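PDB 4XKY: dihydrodipicolinate synthase from Bacteroides thetaiotaomicron, which probably catalyses the Schiff-base aldol condensation of pyruvate with aspartate semialdehyde in lysine biosynthesis, as in other dihydrodipicolinate synthases of the DapA family. Local coordinates for residues 30-35 with 67-72; 216-221 with 242-247; 249-254 with 285-290; 266-271 with 293-298. All coordinates share one frame; numbering follows the deposited sequence.

Interaction 1. Residues 30-35 with 67-72; sequences LIEHLI and CRIAKG
Ile31 of helix 24-36 and Ile69 of helix 56-70 meet with their branches crossed, so that the methyl CG2 of Ile69 lies against both arms of its partner. Ile31 CG2 is 4.1 Å from Ile69 CG2, and the end of the longer arm, Ile31 CD1, comes within 4.1 Å of Ile69 CB. Both isoleucines carry CG1 beside the backbone N (chi1 -68° in Ile31), which leaves CG2 anti to it and turns the short branch of each across the gap. Ala70, whose CA is 7.0 Å from the CA of Ile31 at the closest backbone approach, also meets this branch, its CA lying 4.5 Å from Ile31 CG2.

The two helices are consecutive members of the outer helical layer of a TIM barrel. Strand 42-44 comes between them in sequence, and its Leu42 packs against both Ile31 and Ala70.

Glu32 brings its carboxylate alongside Ile69, its OE2 4.4 Å from Ile69 CG2. The carboxylate is engaged in a salt bridge with Arg73, just past the second segment, and the same guanidinium bonds to the carbonyls of Ile69 and Ala70. Lys71, which leaves the helix with positive phi, curls its chain back to give Ile69 O a further bond from NZ (2.9 Å). This ammonium group stands at a C=O...N angle of 131°, tilted from the carbonyl plane. Its NZ lies 4.7 Å from Glu32 OE2, which probably adds a mild longer-range attraction across the edge of the contact.

Interaction 2. Residues 216-221 with 242-247; sequences PELYVS and MQISAT. With ACT (acetate ion), chain E.
Leu218 extends CG anti to its backbone N (chi1 161°), which throws its CD2 methyl straight at Ile244, whose own CG1 arm is stretched so that CD1 leads. The two side chains meet tip to tip, CD2 of Leu218 3.5 Å from CD1 of Ile244, and bridge helices whose backbones stay well apart: the CA atoms of the same two residues are 11.0 Å from each other. Tyr219 swings its ring in beside them. Its OH comes within 3.6 Å of Ile244 CD1, which approaches the ring obliquely, and 4.0 Å of Ile244 CG2. One face of the ring is backed, toward its rim, by Leu218 CG, so the leucine and the tyrosine present one joint surface to the isoleucine. The phenol oxygen also makes a weak hydrogen bond with Glu193.

An acetate ion, probably from the crystallisation liquor, sits at the start of helix 216-227. Glu217 N reaches acetate O at 3.2 Å with an N-H...O angle of 161°, and Leu218 N reaches OXT at 3.3 Å with a more bent 147°. First-turn amides with no earlier helical acceptor commonly bind an anion in this way, probably helped by the helix dipole.

Helix 216-227 is the last of the TIM barrel, and Tyr219 packs inward on Ile8 of strand 7-8. Helix 231-247 opens the C-terminal helical region: Ile244 also touches Leu298 of helix 285-298, while Met242, Gln243 and Ala246 each pack against an aromatic side chain of a neighbouring subunit.

Interaction 3. Residues 249-254 with 285-290; sequences YTVGQH and QRERGK
Apolar contact carries this surface junction, and its closest approaches are made by one methyl: Val251 CG1 lies 3.7 Å from Glu287 CB and equally 3.7 Å from Glu287 CG, resting on the aliphatic part of the glutamate as the two side chains pass at a slant. CG1 is the valine branch set anti to the backbone N (chi1 170°). One turn further on, Lys290 contributes its chain: CD comes within 4.3 Å of Val251 CG1, the other valine methyl, Val251 CG2, is likewise 4.3 Å from Lys290 CB, and beyond CD the amine leads away from the loop. The backbones draw close here, with the CA atoms of Val251 and Glu287 6.6 Å apart.

Charged interactions stay on the helix. Bent at chi2 (70°), Glu287 brings its carboxylate back along the helix surface toward Arg286, whose NH2 is 2.9 Å from Glu287 OE2. The oxygen stands well out of the guanidinium plane, so this salt bridge rests on charge without a directed N-H. The carboxylate carbon lies over one guanidinium face, near the rim, and Lys290 NZ is at the edge, in plane. Arg288 turns from the loop and forms a salt bridge with Asp274.

The loop 249-254 connects helices 231-247 and 257-268. At its start Tyr249 packs edge-to-face with Tyr258 and bonds Glu193 through its hydroxyl, while Val251 also packs on Phe283, just ahead of helix 285-298. The contact thus sets the inter-helix loop against the first turns of the chain's final helix.

Interaction 4. Residues 266-271 with 293-298; sequences LSLLGI and KALQNL
Leu295 reaches from helix 285-298 toward the end of helix 257-268, where Leu268 and Leu269 receive it. Its CB points at them but only spans the gap. CG, anti to the carbonyl carbon (chi1 -80°), then divides the chain into two methyls with different roles. CD1 does the touching: it lies 3.9 Å from Leu268 CB, 4.1 Å from Leu268 CD1 and 4.3 Å from Leu269 CG, so it lodges between two successive leucines. The other methyl turns to the Leu269 side and remains looser, with Leu295 CD2 4.6 Å from Leu269 CD1.

The receiving leucines stand where helix 257-268 stops in a Schellman motif. Gly270 has positive phi, and the closing bond runs 3.0 Å from Ile271 N to Leu266 O. Leu268 continues along the other helix onto Ile291 and Trp292, extending the seam between two helices of the C-terminal helical region.

Every atom meeting across these segments is an aliphatic carbon. Attraction between the leucines therefore rests on dispersion and on the removal of Leu295 from water; a directional link between the same two helices comes instead from the hydrogen bond of Ser267 with Arg288.

The four contacts lead from the TIM barrel into the C-terminal helices. Interactions 1 and 2 come in series, ahead of 3 and 4, which alternate along the chain. Interaction 1 joins consecutive barrel helices, whereas interaction 2 passes from the barrel's last helix to helix 231-247. Interactions 3 and 4 share helix 285-298, their centres about 12 Å apart, and touch where Arg288 packs on Leu268. The centres of interactions 2 and 4 are about 13 Å apart, and the two meet where Thr247 packs on Ala294. His33 of interaction 1 touches both Pro216 and Ile271. The C-terminal helices thus pack on one another and, through Ile271, against barrel helix 24-36.

Interaction 1. Residues 30-35 with 67-72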
loop_
_atom_site.group_PDB
_atom_site.type_symbol
_atom_site.label_atom_id
_atom_site.label_comp_id
_atom_site.label_asym_id
_atom_site.label_seq_id
_atom_site.Cartn_x
_atom_site.Cartn_y
_atom_site.Cartn_z
ATOM N N LEU A 30 29.426 -14.487 20.179
ATOM C CA LEU A 30 29.032 -13.364 19.319
ATOM C C LEU A 30 29.458 -12.046 19.934
ATOM O O LEU A 30 30.057 -11.212 19.260
ATOM C CB LEU A 30 27.520 -13.373 19.064
ATOM C CG LEU A 30 26.893 -12.235 18.252
ATOM C CD1 LEU A 30 27.421 -12.162 16.830
ATOM C CD2 LEU A 30 25.376 -12.360 18.237
ATOM N N ILE A 31 29.153 -11.856 21.213
ATOM C CA ILE A 31 29.472 -10.603 21.878
ATOM C C ILE A 31 30.984 -10.359 22.033
ATOM O O ILE A 31 31.434 -9.230 21.856
ATOM C CB ILE A 31 28.737 -10.466 23.227
ATOM C CG1 ILE A 31 27.232 -10.302 22.986
ATOM C CG2 ILE A 31 29.276 -9.269 24.024
ATOM C CD1 ILE A 31 26.401 -10.547 24.223
ATOM N N GLU A 32 31.761 -11.387 22.360
ATOM C CA GLU A 32 33.212 -11.243 22.393
ATOM C C GLU A 32 33.712 -10.859 20.999
ATOM O O GLU A 32 34.542 -9.990 20.861
ATOM C CB GLU A 32 33.909 -12.529 22.872
ATOM C CG GLU A 32 33.648 -12.921 24.334
ATOM C CD GLU A 32 33.998 -11.829 25.336
ATOM O OE1 GLU A 32 34.893 -11.013 25.033
ATOM O OE2 GLU A 32 33.375 -11.764 26.423
ATOM N N HIS A 33 33.180 -11.498 19.964
ATOM C CA HIS A 33 33.586 -11.238 18.571
ATOM C C HIS A 33 33.304 -9.774 18.186
ATOM O O HIS A 33 34.117 -9.123 17.538
ATOM C CB HIS A 33 32.833 -12.242 17.690
ATOM C CG HIS A 33 32.875 -11.986 16.218
ATOM N ND1 HIS A 33 34.005 -12.183 15.452
ATOM C CD2 HIS A 33 31.883 -11.683 15.347
ATOM C CE1 HIS A 33 33.723 -11.962 14.182
ATOM N NE2 HIS A 33 32.439 -11.659 14.090
ATOM N N LEU A 34 32.167 -9.240 18.626
ATOM C CA LEU A 34 31.843 -7.850 18.321
ATOM C C LEU A 34 32.740 -6.879 19.072
ATOM O O LEU A 34 33.233 -5.896 18.491
ATOM C CB LEU A 34 30.374 -7.553 18.598
ATOM C CG LEU A 34 29.406 -8.341 17.715
ATOM C CD1 LEU A 34 27.991 -8.118 18.186
ATOM C CD2 LEU A 34 29.517 -7.948 16.265
ATOM N N ILE A 35 32.978 -7.159 20.352
ATOM C CA ILE A 35 33.793 -6.264 21.169
ATOM C C ILE A 35 35.210 -6.178 20.610
ATOM O O ILE A 35 35.720 -5.083 20.376
ATOM C CB ILE A 35 33.833 -6.713 22.631
ATOM C CG1 ILE A 35 32.471 -6.444 23.263
ATOM C CG2 ILE A 35 34.930 -5.971 23.396
ATOM C CD1 ILE A 35 32.280 -7.006 24.651
ATOM N N CYS A 67 23.392 -8.229 28.877
ATOM C CA CYS A 67 23.954 -7.303 29.865
ATOM C C CYS A 67 24.984 -8.022 30.737
ATOM O O CYS A 67 26.044 -7.475 30.974
ATOM C CB CYS A 67 22.884 -6.686 30.738
ATOM S SG CYS A 67 21.680 -5.664 29.879
ATOM N N ARG A 68 24.694 -9.254 31.162
ATOM C CA ARG A 68 25.642 -10.034 31.965
ATOM C C ARG A 68 26.966 -10.194 31.233
ATOM O O ARG A 68 28.040 -9.927 31.788
ATOM C CB ARG A 68 25.088 -11.431 32.291
ATOM C CG ARG A 68 26.093 -12.334 33.017
ATOM C CD ARG A 68 25.590 -13.742 33.331
ATOM N NE ARG A 68 25.179 -14.437 32.117
ATOM C CZ ARG A 68 26.003 -14.984 31.227
ATOM N NH1 ARG A 68 27.321 -14.958 31.385
ATOM N NH2 ARG A 68 25.488 -15.565 30.161
ATOM N N ILE A 69 26.880 -10.619 29.977
ATOM C CA ILE A 69 28.074 -10.967 29.205
ATOM C C ILE A 69 28.885 -9.731 28.837
ATOM O O ILE A 69 30.106 -9.758 28.875
ATOM C CB ILE A 69 27.724 -11.760 27.920
ATOM C CG1 ILE A 69 27.061 -13.083 28.288
ATOM C CG2 ILE A 69 28.980 -12.003 27.070
ATOM C CD1 ILE A 69 26.335 -13.741 27.130
ATOM N N ALA A 70 28.217 -8.650 28.472
ATOM C CA ALA A 70 28.928 -7.432 28.106
ATOM C C ALA A 70 29.706 -6.844 29.275
ATOM O O ALA A 70 30.716 -6.194 29.046
ATOM C CB ALA A 70 27.970 -6.392 27.583
ATOM N N LYS A 71 29.215 -7.041 30.507
ATOM C CA LYS A 71 29.949 -6.644 31.725
ATOM C C LYS A 71 30.357 -5.183 31.666
ATOM O O LYS A 71 31.505 -4.872 31.909
ATOM C CB LYS A 71 31.255 -7.450 31.849
ATOM C CG LYS A 71 31.242 -8.692 32.710
ATOM C CD LYS A 71 32.645 -9.325 32.733
ATOM C CE LYS A 71 33.010 -10.130 31.472
ATOM N NZ LYS A 71 31.898 -10.904 30.810
ATOM N N GLY A 72 29.467 -4.295 31.271
ATOM C CA GLY A 72 29.786 -2.852 31.222
ATOM C C GLY A 72 30.826 -2.376 30.210
ATOM O O GLY A 72 31.059 -1.170 30.098
#

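Interaction 2. Residues 216-221 with 242-247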
loop_
_atom_site.group_PDB
_atom_site.type_symbol
_atom_site.label_atom_id
_atom_site.label_comp_id
_atom_site.label_asym_id
_atom_site.label_seq_id
_atom_site.Cartn_x
_atom_site.Cartn_y
_atom_site.Cartn_z
ATOM N N PRO A 216 32.695 -7.436 11.994
ATOM C CA PRO A 216 32.653 -6.116 12.642
ATOM C C PRO A 216 33.757 -5.189 12.138
ATOM O O PRO A 216 33.526 -3.999 11.940
ATOM C CB PRO A 216 32.862 -6.434 14.127
ATOM C CG PRO A 216 33.276 -7.872 14.182
ATOM C CD PRO A 216 32.708 -8.530 12.972
ATOM N N GLU A 217 34.942 -5.733 11.899
ATOM C CA GLU A 217 36.066 -4.892 11.476
ATOM C C GLU A 217 35.850 -4.217 10.145
ATOM O O GLU A 217 36.261 -3.080 9.963
ATOM C CB GLU A 217 37.368 -5.692 11.425
ATOM C CG GLU A 217 37.784 -6.102 12.821
ATOM C CD GLU A 217 39.066 -6.902 12.886
ATOM O OE1 GLU A 217 39.667 -7.194 11.822
ATOM O OE2 GLU A 217 39.471 -7.233 14.022
ATOM N N LEU A 218 35.262 -4.941 9.197
ATOM C CA LEU A 218 34.956 -4.362 7.908
ATOM C C LEU A 218 34.037 -3.151 8.087
ATOM O O LEU A 218 34.265 -2.118 7.475
ATOM C CB LEU A 218 34.296 -5.388 6.982
ATOM C CG LEU A 218 33.523 -4.805 5.790
ATOM C CD1 LEU A 218 34.456 -4.134 4.799
ATOM C CD2 LEU A 218 32.745 -5.899 5.082
ATOM N N TYR A 219 32.997 -3.262 8.913
ATOM C CA TYR A 219 32.044 -2.163 8.993
ATOM C C TYR A 219 32.617 -0.989 9.779
ATOM O O TYR A 219 32.334 0.166 9.466
ATOM C CB TYR A 219 30.718 -2.631 9.578
ATOM C CG TYR A 219 30.023 -3.557 8.635
ATOM C CD1 TYR A 219 29.095 -3.086 7.722
ATOM C CD2 TYR A 219 30.345 -4.886 8.604
ATOM C CE1 TYR A 219 28.479 -3.936 6.831
ATOM C CE2 TYR A 219 29.737 -5.745 7.709
ATOM C CZ TYR A 219 28.807 -5.258 6.826
ATOM O OH TYR A 219 28.189 -6.111 5.944
ATOM N N VAL A 220 33.411 -1.285 10.804
ATOM C CA VAL A 220 34.112 -0.253 11.562
ATOM C C VAL A 220 35.091 0.491 10.669
ATOM O O VAL A 220 35.164 1.725 10.721
ATOM C CB VAL A 220 34.836 -0.846 12.785
ATOM C CG1 VAL A 220 35.784 0.167 13.411
ATOM C CG2 VAL A 220 33.802 -1.278 13.811
ATOM N N SER A 221 35.824 -0.260 9.848
ATOM C CA SER A 221 36.733 0.349 8.875
ATOM C C SER A 221 36.021 1.233 7.877
ATOM O O SER A 221 36.522 2.297 7.536
ATOM C CB SER A 221 37.542 -0.704 8.112
ATOM O OG SER A 221 38.421 -1.365 8.992
ATOM N N MET A 242 28.742 -4.250 -0.532
ATOM C CA MET A 242 27.683 -4.525 -1.522
ATOM C C MET A 242 27.715 -5.974 -2.014
ATOM O O MET A 242 26.674 -6.535 -2.357
ATOM C CB MET A 242 27.662 -3.521 -2.680
ATOM C CG MET A 242 27.246 -2.096 -2.303
ATOM S SD MET A 242 25.779 -1.887 -1.252
ATOM C CE MET A 242 24.552 -2.645 -2.323
ATOM N N GLN A 243 28.885 -6.598 -1.997
ATOM C CA GLN A 243 28.984 -8.014 -2.326
ATOM C C GLN A 243 28.297 -8.904 -1.269
ATOM O O GLN A 243 27.609 -9.862 -1.604
ATOM C CB GLN A 243 30.452 -8.417 -2.489
ATOM C CG GLN A 243 30.593 -9.794 -3.119
ATOM C CD GLN A 243 32.031 -10.224 -3.261
ATOM O OE1 GLN A 243 32.927 -9.412 -3.214
ATOM N NE2 GLN A 243 32.253 -11.516 -3.411
ATOM N N ILE A 244 28.499 -8.582 0.003
ATOM C CA ILE A 244 27.852 -9.306 1.104
ATOM C C ILE A 244 26.351 -9.209 0.908
ATOM O O ILE A 244 25.636 -10.213 0.928
ATOM C CB ILE A 244 28.248 -8.701 2.462
ATOM C CG1 ILE A 244 29.683 -9.069 2.799
ATOM C CG2 ILE A 244 27.324 -9.179 3.564
ATOM C CD1 ILE A 244 30.311 -8.110 3.773
ATOM N N SER A 245 25.889 -7.986 0.684
ATOM C CA SER A 245 24.462 -7.724 0.473
ATOM C C SER A 245 23.851 -8.485 -0.716
ATOM O O SER A 245 22.696 -8.979 -0.651
ATOM C CB SER A 245 24.228 -6.208 0.339
ATOM O OG SER A 245 22.895 -5.930 -0.048
ATOM N N ALA A 246 24.610 -8.561 -1.806
ATOM C CA ALA A 246 24.163 -9.239 -3.016
ATOM C C ALA A 246 24.180 -10.747 -2.904
ATOM O O ALA A 246 23.413 -11.407 -3.606
ATOM C CB ALA A 246 25.040 -8.840 -4.187
ATOM N N THR A 247 25.090 -11.285 -2.080
ATOM C CA THR A 247 25.395 -12.728 -2.078
ATOM C C THR A 247 25.080 -13.463 -0.780
ATOM O O THR A 247 24.855 -14.663 -0.823
ATOM C CB THR A 247 26.861 -13.054 -2.455
ATOM O OG1 THR A 247 27.786 -12.498 -1.489
ATOM C CG2 THR A 247 27.174 -12.557 -3.869
HETATM C C ACT E . 36.013 -8.987 10.387
HETATM O O ACT E . 35.572 -8.836 11.554
HETATM O OXT ACT E . 35.800 -8.140 9.496
HETATM C CH3 ACT E . 36.828 -10.201 10.010
#

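Interaction 3. Residues 249-254 with 285-290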
loop_
_atom_site.group_PDB
_atom_site.type_symbol
_atom_site.label_atom_id
_atom_site.label_comp_id
_atom_site.label_asym_id
_atom_site.label_seq_id
_atom_site.Cartn_x
_atom_site.Cartn_y
_atom_site.Cartn_z
ATOM N N TYR A 249 22.623 -12.209 1.513
ATOM C CA TYR A 249 21.281 -11.930 1.963
ATOM C C TYR A 249 20.234 -12.327 0.930
ATOM O O TYR A 249 19.055 -12.124 1.176
ATOM C CB TYR A 249 21.115 -10.457 2.298
ATOM C CG TYR A 249 22.076 -9.920 3.344
ATOM C CD1 TYR A 249 22.658 -10.756 4.322
ATOM C CD2 TYR A 249 22.389 -8.570 3.372
ATOM C CE1 TYR A 249 23.532 -10.240 5.274
ATOM C CE2 TYR A 249 23.255 -8.049 4.319
ATOM C CZ TYR A 249 23.826 -8.881 5.262
ATOM O OH TYR A 249 24.671 -8.347 6.197
ATOM N N THR A 250 20.634 -12.907 -0.205
ATOM C CA THR A 250 19.668 -13.137 -1.317
ATOM C C THR A 250 19.401 -14.612 -1.633
ATOM O O THR A 250 18.835 -14.919 -2.663
ATOM C CB THR A 250 20.164 -12.474 -2.612
ATOM O OG1 THR A 250 21.499 -12.938 -2.886
ATOM C CG2 THR A 250 20.168 -10.942 -2.473
ATOM N N VAL A 251 19.786 -15.529 -0.757
ATOM C CA VAL A 251 19.629 -16.951 -1.048
ATOM C C VAL A 251 18.218 -17.486 -0.842
ATOM O O VAL A 251 17.773 -18.365 -1.572
ATOM C CB VAL A 251 20.607 -17.794 -0.241
ATOM C CG1 VAL A 251 20.262 -19.270 -0.366
ATOM C CG2 VAL A 251 22.011 -17.521 -0.760
ATOM N N GLY A 252 17.523 -17.006 0.161
ATOM C CA GLY A 252 16.151 -17.446 0.334
ATOM C C GLY A 252 15.272 -17.219 -0.896
ATOM O O GLY A 252 15.514 -16.317 -1.704
ATOM N N GLN A 253 14.255 -18.059 -1.040
ATOM C CA GLN A 253 13.071 -17.679 -1.796
ATOM C C GLN A 253 12.129 -16.959 -0.819
ATOM O O GLN A 253 11.020 -17.439 -0.567
ATOM C CB GLN A 253 12.379 -18.910 -2.392
ATOM N N HIS A 254 12.572 -15.834 -0.243
ATOM C CA HIS A 254 11.720 -15.088 0.697
ATOM C C HIS A 254 12.247 -13.703 1.117
ATOM O O HIS A 254 13.379 -13.319 0.810
ATOM C CB HIS A 254 11.428 -15.930 1.952
ATOM N N GLN A 285 20.546 -27.949 3.876
ATOM C CA GLN A 285 21.835 -28.265 3.210
ATOM C C GLN A 285 22.128 -27.480 1.918
ATOM O O GLN A 285 23.215 -26.927 1.758
ATOM C CB GLN A 285 21.928 -29.797 2.933
ATOM C CG GLN A 285 23.276 -30.324 2.405
ATOM C CD GLN A 285 23.209 -31.755 1.828
ATOM O OE1 GLN A 285 22.770 -31.956 0.693
ATOM N NE2 GLN A 285 23.668 -32.746 2.601
ATOM N N ARG A 286 21.179 -27.462 0.986
ATOM C CA ARG A 286 21.392 -26.748 -0.262
ATOM C C ARG A 286 21.667 -25.255 -0.101
ATOM O O ARG A 286 22.615 -24.720 -0.676
ATOM C CB ARG A 286 20.223 -26.902 -1.215
ATOM C CG ARG A 286 20.659 -26.556 -2.628
ATOM C CD ARG A 286 19.676 -27.058 -3.665
ATOM N NE ARG A 286 18.400 -26.380 -3.486
ATOM C CZ ARG A 286 18.157 -25.128 -3.864
ATOM N NH1 ARG A 286 19.098 -24.400 -4.452
ATOM N NH2 ARG A 286 16.964 -24.594 -3.647
ATOM N N GLU A 287 20.818 -24.569 0.645
ATOM C CA GLU A 287 20.998 -23.141 0.818
ATOM C C GLU A 287 22.251 -22.893 1.665
ATOM O O GLU A 287 23.029 -21.982 1.394
ATOM C CB GLU A 287 19.745 -22.484 1.425
ATOM C CG GLU A 287 18.530 -22.457 0.486
ATOM C CD GLU A 287 17.945 -23.834 0.255
ATOM O OE1 GLU A 287 17.810 -24.606 1.226
ATOM O OE2 GLU A 287 17.655 -24.166 -0.909
ATOM N N ARG A 288 22.461 -23.728 2.669
ATOM C CA ARG A 288 23.628 -23.607 3.506
ATOM C C ARG A 288 24.897 -23.744 2.647
ATOM O O ARG A 288 25.827 -22.959 2.796
ATOM C CB ARG A 288 23.583 -24.638 4.628
ATOM C CG ARG A 288 24.759 -24.572 5.563
ATOM C CD ARG A 288 24.666 -25.635 6.630
ATOM N NE ARG A 288 25.832 -25.612 7.507
ATOM C CZ ARG A 288 25.965 -24.834 8.578
ATOM N NH1 ARG A 288 25.005 -23.977 8.927
ATOM N NH2 ARG A 288 27.073 -24.925 9.313
ATOM N N GLY A 289 24.895 -24.706 1.724
ATOM C CA GLY A 289 25.965 -24.845 0.722
ATOM C C GLY A 289 26.218 -23.586 -0.094
ATOM O O GLY A 289 27.359 -23.220 -0.363
ATOM N N LYS A 290 25.152 -22.910 -0.488
ATOM C CA LYS A 290 25.292 -21.676 -1.245
ATOM C C LYS A 290 25.850 -20.557 -0.412
ATOM O O LYS A 290 26.589 -19.722 -0.912
ATOM C CB LYS A 290 23.954 -21.203 -1.779
ATOM C CG LYS A 290 23.413 -22.049 -2.907
ATOM C CD LYS A 290 22.239 -21.345 -3.554
ATOM C CE LYS A 290 21.310 -22.333 -4.205
ATOM N NZ LYS A 290 21.871 -22.862 -5.479
#

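Interaction 4. Residues 266-271 with 293-298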
loop_
_atom_site.group_PDB
_atom_site.type_symbol
_atom_site.label_atom_id
_atom_site.label_comp_id
_atom_site.label_asym_id
_atom_site.label_seq_id
_atom_site.Cartn_x
_atom_site.Cartn_y
_atom_site.Cartn_z
ATOM N N LEU A 266 26.772 -16.942 10.219
ATOM C CA LEU A 266 27.273 -16.936 11.602
ATOM C C LEU A 266 27.642 -18.345 12.091
ATOM O O LEU A 266 28.667 -18.529 12.764
ATOM C CB LEU A 266 26.300 -16.248 12.578
ATOM C CG LEU A 266 26.162 -14.725 12.398
ATOM C CD1 LEU A 266 25.050 -14.164 13.265
ATOM C CD2 LEU A 266 27.431 -13.926 12.663
ATOM N N SER A 267 26.826 -19.322 11.717
ATOM C CA SER A 267 27.069 -20.714 12.056
ATOM C C SER A 267 28.294 -21.289 11.322
ATOM O O SER A 267 29.147 -21.938 11.932
ATOM C CB SER A 267 25.827 -21.559 11.769
ATOM O OG SER A 267 26.190 -22.914 11.724
ATOM N N LEU A 268 28.378 -21.014 10.022
ATOM C CA LEU A 268 29.496 -21.460 9.205
ATOM C C LEU A 268 30.789 -20.817 9.671
ATOM O O LEU A 268 31.842 -21.426 9.630
ATOM C CB LEU A 268 29.241 -21.130 7.740
ATOM C CG LEU A 268 28.249 -22.060 7.045
ATOM C CD1 LEU A 268 27.788 -21.416 5.763
ATOM C CD2 LEU A 268 28.889 -23.420 6.774
ATOM N N LEU A 269 30.690 -19.596 10.171
ATOM C CA LEU A 269 31.842 -18.931 10.773
ATOM C C LEU A 269 32.238 -19.414 12.184
ATOM O O LEU A 269 33.215 -18.918 12.715
ATOM C CB LEU A 269 31.606 -17.423 10.769
ATOM C CG LEU A 269 31.579 -16.787 9.382
ATOM C CD1 LEU A 269 30.964 -15.412 9.498
ATOM C CD2 LEU A 269 32.966 -16.668 8.781
ATOM N N GLY A 270 31.530 -20.378 12.780
ATOM C CA GLY A 270 31.862 -20.859 14.135
ATOM C C GLY A 270 31.400 -19.955 15.280
ATOM O O GLY A 270 31.777 -20.153 16.419
ATOM N N ILE A 271 30.569 -18.959 15.000
ATOM C CA ILE A 271 30.196 -17.968 16.035
ATOM C C ILE A 271 28.985 -18.406 16.863
ATOM O O ILE A 271 29.075 -18.507 18.083
ATOM C CB ILE A 271 29.982 -16.576 15.420
ATOM C CG1 ILE A 271 31.315 -16.055 14.867
ATOM C CG2 ILE A 271 29.432 -15.589 16.456
ATOM C CD1 ILE A 271 31.177 -15.179 13.631
ATOM N N LYS A 293 29.652 -21.154 -0.080
ATOM C CA LYS A 293 30.279 -20.721 -1.344
ATOM C C LYS A 293 30.405 -19.211 -1.422
ATOM O O LYS A 293 31.448 -18.659 -1.802
ATOM C CB LYS A 293 29.446 -21.217 -2.536
ATOM C CG LYS A 293 29.886 -20.719 -3.909
ATOM C CD LYS A 293 31.294 -21.193 -4.236
ATOM C CE LYS A 293 31.693 -20.908 -5.675
ATOM N NZ LYS A 293 32.561 -22.015 -6.157
ATOM N N ALA A 294 29.322 -18.530 -1.094
ATOM C CA ALA A 294 29.350 -17.078 -1.040
ATOM C C ALA A 294 30.424 -16.561 -0.065
ATOM O O ALA A 294 31.137 -15.596 -0.380
ATOM C CB ALA A 294 27.987 -16.537 -0.643
ATOM N N LEU A 295 30.517 -17.184 1.114
ATOM C CA LEU A 295 31.482 -16.745 2.116
ATOM C C LEU A 295 32.897 -16.964 1.623
ATOM O O LEU A 295 33.731 -16.094 1.787
ATOM C CB LEU A 295 31.313 -17.465 3.454
ATOM C CG LEU A 295 30.212 -16.988 4.398
ATOM C CD1 LEU A 295 30.099 -17.987 5.544
ATOM C CD2 LEU A 295 30.508 -15.594 4.949
ATOM N N GLN A 296 33.153 -18.103 0.986
ATOM C CA GLN A 296 34.479 -18.370 0.452
ATOM C C GLN A 296 34.870 -17.398 -0.666
ATOM O O GLN A 296 36.048 -17.122 -0.860
ATOM C CB GLN A 296 34.565 -19.780 -0.082
ATOM C CG GLN A 296 34.390 -20.893 0.938
ATOM C CD GLN A 296 34.344 -22.248 0.241
ATOM O OE1 GLN A 296 33.501 -22.475 -0.628
ATOM N NE2 GLN A 296 35.272 -23.142 0.589
ATOM N N ASN A 297 33.883 -16.908 -1.405
ATOM C CA ASN A 297 34.111 -15.905 -2.447
ATOM C C ASN A 297 34.310 -14.484 -1.941
ATOM O O ASN A 297 34.820 -13.649 -2.671
ATOM C CB ASN A 297 32.962 -15.897 -3.444
ATOM C CG ASN A 297 32.999 -17.075 -4.388
ATOM O OD1 ASN A 297 33.968 -17.836 -4.444
ATOM N ND2 ASN A 297 31.937 -17.231 -5.143
ATOM N N LEU A 298 33.881 -14.189 -0.721
ATOM C CA LEU A 298 34.285 -12.941 -0.076
ATOM C C LEU A 298 35.736 -13.064 0.329
ATOM O O LEU A 298 36.540 -12.180 0.074
ATOM C CB LEU A 298 33.477 -12.675 1.185
ATOM C CG LEU A 298 31.971 -12.603 1.027
ATOM C CD1 LEU A 298 31.378 -12.422 2.407
ATOM C CD2 LEU A 298 31.550 -11.485 0.093
#